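Uncharacterized protein (Pseudomonas syringae pv. tomato, PDB 3K4I) is of unknown function but belongs to the RraA-like aldolase family and is modelled as a three-chain assembly with bound magnesium ions. Local coordinates at residues Leu17-His22 / Arg192-Glu197; Phe136-Phe141 / Val159-Thr164. One frame throughout, in Å; residues are numbered along the deposited sequence.

Contact 1 of 2, residues Leu17-His22 / Arg192-Glu197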
# COMPACT_ATOMS: atom_id res chain seq x y z
N LEU C 17 -6.91 10.36 27.13
CA LEU C 17 -6.90 9.22 26.21
C LEU C 17 -8.29 8.97 25.62
O LEU C 17 -8.42 8.71 24.41
CB LEU C 17 -6.37 7.96 26.91
CG LEU C 17 -4.91 8.05 27.39
CD1 LEU C 17 -4.62 7.15 28.61
CD2 LEU C 17 -3.92 7.74 26.27
N ASP C 18 -9.33 9.10 26.44
CA ASP C 18 -10.69 8.87 25.95
C ASP C 18 -11.07 9.86 24.87
O ASP C 18 -11.63 9.47 23.84
CB ASP C 18 -11.71 8.82 27.10
CG ASP C 18 -11.45 7.65 28.06
OD1 ASP C 18 -10.96 6.60 27.59
OD2 ASP C 18 -11.71 7.79 29.27
N GLU C 19 -10.72 11.13 25.08
CA GLU C 19 -10.95 12.19 24.10
C GLU C 19 -10.37 11.88 22.72
O GLU C 19 -10.97 12.23 21.72
CB GLU C 19 -10.36 13.50 24.57
CG GLU C 19 -11.04 14.08 25.78
CD GLU C 19 -10.61 15.51 26.02
OE1 GLU C 19 -11.21 16.41 25.42
OE2 GLU C 19 -9.65 15.71 26.81
N CYS C 20 -9.20 11.23 22.70
CA CYS C 20 -8.51 10.86 21.44
C CYS C 20 -9.23 9.82 20.59
O CYS C 20 -8.87 9.59 19.42
CB CYS C 20 -7.10 10.37 21.76
SG CYS C 20 -5.93 11.70 22.02
N GLU C 21 -10.25 9.18 21.16
CA GLU C 21 -11.19 8.33 20.41
C GLU C 21 -11.86 9.07 19.26
O GLU C 21 -12.24 8.46 18.27
CB GLU C 21 -12.30 7.82 21.33
CG GLU C 21 -11.99 6.56 22.12
CD GLU C 21 -13.14 6.13 23.03
OE1 GLU C 21 -14.33 6.37 22.68
OE2 GLU C 21 -12.84 5.55 24.11
N HIS C 22 -12.02 10.38 19.41
CA HIS C 22 -12.71 11.21 18.41
C HIS C 22 -11.79 12.23 17.76
O HIS C 22 -12.26 13.21 17.17
CB HIS C 22 -13.90 11.93 19.05
CG HIS C 22 -14.80 11.03 19.84
ND1 HIS C 22 -15.84 10.33 19.27
CD2 HIS C 22 -14.81 10.72 21.16
CE1 HIS C 22 -16.46 9.63 20.21
NE2 HIS C 22 -15.85 9.85 21.36
N ARG C 192 -5.95 21.46 22.13
CA ARG C 192 -5.81 22.21 20.89
C ARG C 192 -6.41 21.45 19.69
O ARG C 192 -7.06 22.07 18.83
CB ARG C 192 -4.34 22.57 20.64
CG ARG C 192 -3.87 23.69 21.56
CD ARG C 192 -2.38 23.92 21.44
NE ARG C 192 -1.95 24.99 22.35
CZ ARG C 192 -1.25 26.06 21.97
NH1 ARG C 192 -0.86 26.20 20.71
NH2 ARG C 192 -0.93 26.97 22.88
N ALA C 193 -6.22 20.13 19.66
CA ALA C 193 -6.71 19.30 18.57
C ALA C 193 -8.23 19.34 18.52
O ALA C 193 -8.83 19.39 17.46
CB ALA C 193 -6.22 17.84 18.70
N ARG C 194 -8.86 19.33 19.69
CA ARG C 194 -10.31 19.39 19.72
C ARG C 194 -10.84 20.70 19.11
O ARG C 194 -11.89 20.72 18.43
CB ARG C 194 -10.75 19.27 21.16
CG ARG C 194 -12.19 18.93 21.29
CD ARG C 194 -12.73 19.57 22.52
NE ARG C 194 -12.05 19.12 23.74
CZ ARG C 194 -12.53 19.31 24.96
NH1 ARG C 194 -13.71 19.91 25.13
NH2 ARG C 194 -11.86 18.88 26.01
N ALA C 195 -10.16 21.80 19.40
CA ALA C 195 -10.49 23.11 18.89
C ALA C 195 -10.28 23.18 17.37
O ALA C 195 -11.08 23.77 16.65
CB ALA C 195 -9.66 24.18 19.61
N VAL C 196 -9.18 22.60 16.88
CA VAL C 196 -8.96 22.48 15.44
C VAL C 196 -10.11 21.73 14.73
O VAL C 196 -10.63 22.19 13.70
CB VAL C 196 -7.61 21.77 15.14
CG1 VAL C 196 -7.48 21.45 13.64
CG2 VAL C 196 -6.47 22.63 15.60
N GLU C 197 -10.53 20.61 15.31
CA GLU C 197 -11.61 19.80 14.74
C GLU C 197 -12.91 20.60 14.72
O GLU C 197 -13.63 20.57 13.72
CB GLU C 197 -11.79 18.46 15.49
CG GLU C 197 -10.63 17.49 15.17
CD GLU C 197 -10.99 16.01 15.23
OE1 GLU C 197 -12.13 15.67 15.64
OE2 GLU C 197 -10.11 15.19 14.85

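Contact 2 of 2, residues Phe136-Phe141 / Val159-Thr164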
# COMPACT_ATOMS: atom_id res chain seq x y z
N PHE C 136 0.94 -0.70 12.20
CA PHE C 136 1.49 0.31 11.34
C PHE C 136 2.95 -0.01 11.12
O PHE C 136 3.67 -0.29 12.09
CB PHE C 136 1.29 1.65 12.04
CG PHE C 136 -0.13 1.92 12.36
CD1 PHE C 136 -0.93 2.66 11.48
CD2 PHE C 136 -0.72 1.37 13.50
CE1 PHE C 136 -2.27 2.89 11.76
CE2 PHE C 136 -2.10 1.56 13.77
CZ PHE C 136 -2.86 2.33 12.89
N SER C 137 3.41 0.00 9.87
CA SER C 137 4.78 -0.38 9.59
C SER C 137 5.20 0.14 8.24
O SER C 137 4.39 0.64 7.48
CB SER C 137 4.89 -1.92 9.56
OG SER C 137 4.20 -2.44 8.44
N ARG C 138 6.48 -0.03 7.93
CA ARG C 138 7.00 0.34 6.61
C ARG C 138 6.71 -0.71 5.55
O ARG C 138 7.16 -0.61 4.40
CB ARG C 138 8.50 0.56 6.69
CG ARG C 138 8.87 1.74 7.60
CD ARG C 138 10.34 2.16 7.43
NE ARG C 138 10.66 3.10 8.52
CZ ARG C 138 10.21 4.36 8.60
NH1 ARG C 138 9.46 4.88 7.65
NH2 ARG C 138 10.54 5.11 9.67
N GLY C 139 5.99 -1.76 5.92
CA GLY C 139 5.70 -2.80 4.93
C GLY C 139 5.53 -4.17 5.51
O GLY C 139 5.45 -4.34 6.75
N ARG C 140 5.51 -5.13 4.60
CA ARG C 140 5.16 -6.52 4.88
C ARG C 140 6.23 -7.44 4.35
O ARG C 140 6.67 -7.27 3.20
CB ARG C 140 3.83 -6.86 4.23
CG ARG C 140 2.66 -5.93 4.61
CD ARG C 140 1.53 -6.01 3.62
NE ARG C 140 0.31 -5.36 4.13
CZ ARG C 140 -0.92 -5.60 3.66
NH1 ARG C 140 -1.09 -6.44 2.64
NH2 ARG C 140 -1.96 -4.99 4.18
N PHE C 141 6.64 -8.39 5.19
CA PHE C 141 7.60 -9.44 4.78
C PHE C 141 7.35 -10.69 5.62
O PHE C 141 6.43 -10.71 6.42
CB PHE C 141 9.04 -8.92 4.92
CG PHE C 141 10.05 -9.66 4.06
CD1 PHE C 141 11.31 -9.95 4.56
CD2 PHE C 141 9.73 -10.05 2.76
CE1 PHE C 141 12.27 -10.62 3.78
CE2 PHE C 141 10.69 -10.73 1.96
CZ PHE C 141 11.95 -11.02 2.48
N VAL C 159 14.63 7.23 18.18
CA VAL C 159 14.57 8.34 17.25
C VAL C 159 14.26 7.77 15.86
O VAL C 159 15.03 6.99 15.31
CB VAL C 159 15.84 9.20 17.27
CG1 VAL C 159 15.64 10.42 16.36
CG2 VAL C 159 16.14 9.67 18.70
N ILE C 160 13.09 8.13 15.34
CA ILE C 160 12.63 7.60 14.04
C ILE C 160 12.48 8.79 13.10
O ILE C 160 11.70 9.67 13.36
CB ILE C 160 11.28 6.85 14.19
CG1 ILE C 160 11.45 5.59 15.06
CG2 ILE C 160 10.66 6.49 12.82
CD1 ILE C 160 10.13 4.95 15.47
N ASP C 161 13.25 8.80 12.01
CA ASP C 161 13.21 9.93 11.07
C ASP C 161 13.39 11.30 11.80
O ASP C 161 12.70 12.26 11.48
CB ASP C 161 11.88 9.95 10.26
CG ASP C 161 11.62 8.65 9.46
OD1 ASP C 161 10.50 8.05 9.57
OD2 ASP C 161 12.51 8.24 8.69
N GLY C 162 14.26 11.37 12.81
CA GLY C 162 14.46 12.60 13.59
C GLY C 162 13.42 12.94 14.65
O GLY C 162 13.52 14.00 15.28
N ILE C 163 12.44 12.06 14.84
CA ILE C 163 11.39 12.24 15.85
C ILE C 163 11.69 11.34 17.02
O ILE C 163 11.81 10.14 16.88
CB ILE C 163 9.99 11.88 15.27
CG1 ILE C 163 9.74 12.65 13.96
CG2 ILE C 163 8.85 12.16 16.28
CD1 ILE C 163 9.74 14.15 14.17
N THR C 164 11.78 11.94 18.20
CA THR C 164 12.06 11.23 19.42
C THR C 164 10.74 10.70 20.00
O THR C 164 9.75 11.43 20.03
CB THR C 164 12.75 12.17 20.42
OG1 THR C 164 14.10 12.39 19.98
CG2 THR C 164 12.75 11.56 21.84

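Contact 1 of 2, residues Leu17-His22 / Arg192-Glu197
E19 meets R194 with its CG anti to the carbonyl carbon (chi1 -67°), and the chain runs out extended from there. R194 instead places CG anti to the backbone N (chi1 -164°). It then bends at chi2 and chi3, which swings the guanidinium round to the carboxylate. The result is a salt bridge with E19 OE1 2.6 Å from R194 NH2. It is lopsided. E19 OE1 is also 3.3 Å from R194 NE, while E19 OE2 stays 3.9 Å from R194 NH2. The two flat groups stand 79° apart, so they do not form the coplanar, two-pronged pairing that arginine and glutamate can make.

The bridge joins helix 14-19 to the long helix 186-207. The backbones stay well apart, with the CA atoms of E19 and R194 8.5 Å from each other.

The second touch is of another kind. E197 OE1 lies 2.9 Å from H22 O, and both atoms are acceptors. E197 OE2 is held by the hydroxyl of S27 and the backbone N of D24. A magnesium ion sits about 5 Å from the E197 side chain. That is too far for a direct ligand contact, but its field may partly offset the charge of the carboxylate.

R194 is exposed and E19 partly so, which places the bridge at the surface. Solvent would probably screen its charges. The chemistry implies that the E19-R194 charge pair is the electrostatic link here. E197 OE2 is satisfied by S27 and D24, and the approach of E197 OE1 to H22 O is not a bond.

Contact 2 of 2, residues Phe136-Phe141 / Val159-Thr164
R138 meets D161 at the tip of a beta hairpin with a two-residue turn, formed by strands 158-160 and 163-165 of this RraA-like domain. R138 NH2 donates to D161 OD1 at 2.9 Å, with an N-H...O angle of 151°. The hydrogen bond is part of a salt bridge. OD1 sits at the edge of the guanidinium, near its plane. Seen from D161, the donor comes from above the carboxylate, 37° out of its plane. The two flat groups are also steeply turned against each other. The same R138 NH2 lies 3.4 Å from I160 CG2, so the methyl group packs at the guanidinium edge.

R138 has CG anti to its carbonyl carbon (chi1 -63°) and stays extended as far as NE. This carries the charge across to the hairpin, where D161 comes from the opposite direction. Two further partners limit rotation of the guanidinium: D119 forms a salt bridge to NE, and the P42 carbonyl accepts from NH1. The positive charge of R138 is thus balanced by two carboxylates, D119 and D161.

On the hairpin side, a type I' turn from I160 to I163 puts D161 and G162 at the corner. I160 N donates to I163 O at 2.8 Å, and I163 N donates to I160 O at 2.9 Å. I160 itself is buried, against V88, S90 and D119.

The backbone of R138 pairs with G120, and its carbonyl O accepts from H95 NE2. One residue earlier, S137 OG reaches forward past R138 and donates to G139 O at 2.8 Å.

How the contacts relate
From the N terminus, helix 14-19 comes first and supplies one half of contact 1. The chain then builds half the strands of the mixed sheet before strand 135-137 begins the first half of contact 2. Only 17 residues lie between its two segments, so contact 2 closes a short loop that takes in strand 150-154. Helix 186-207 later closes the much longer loop of contact 1, and contact 2 is nested inside it. The centres are 24 Å apart, on opposite sides of the chain's centre. Contact 1 ties helix 14-19 to helix 186-207, whereas contact 2 ties the region of strand 135-137 to the hairpin of 158-160 and 163-165.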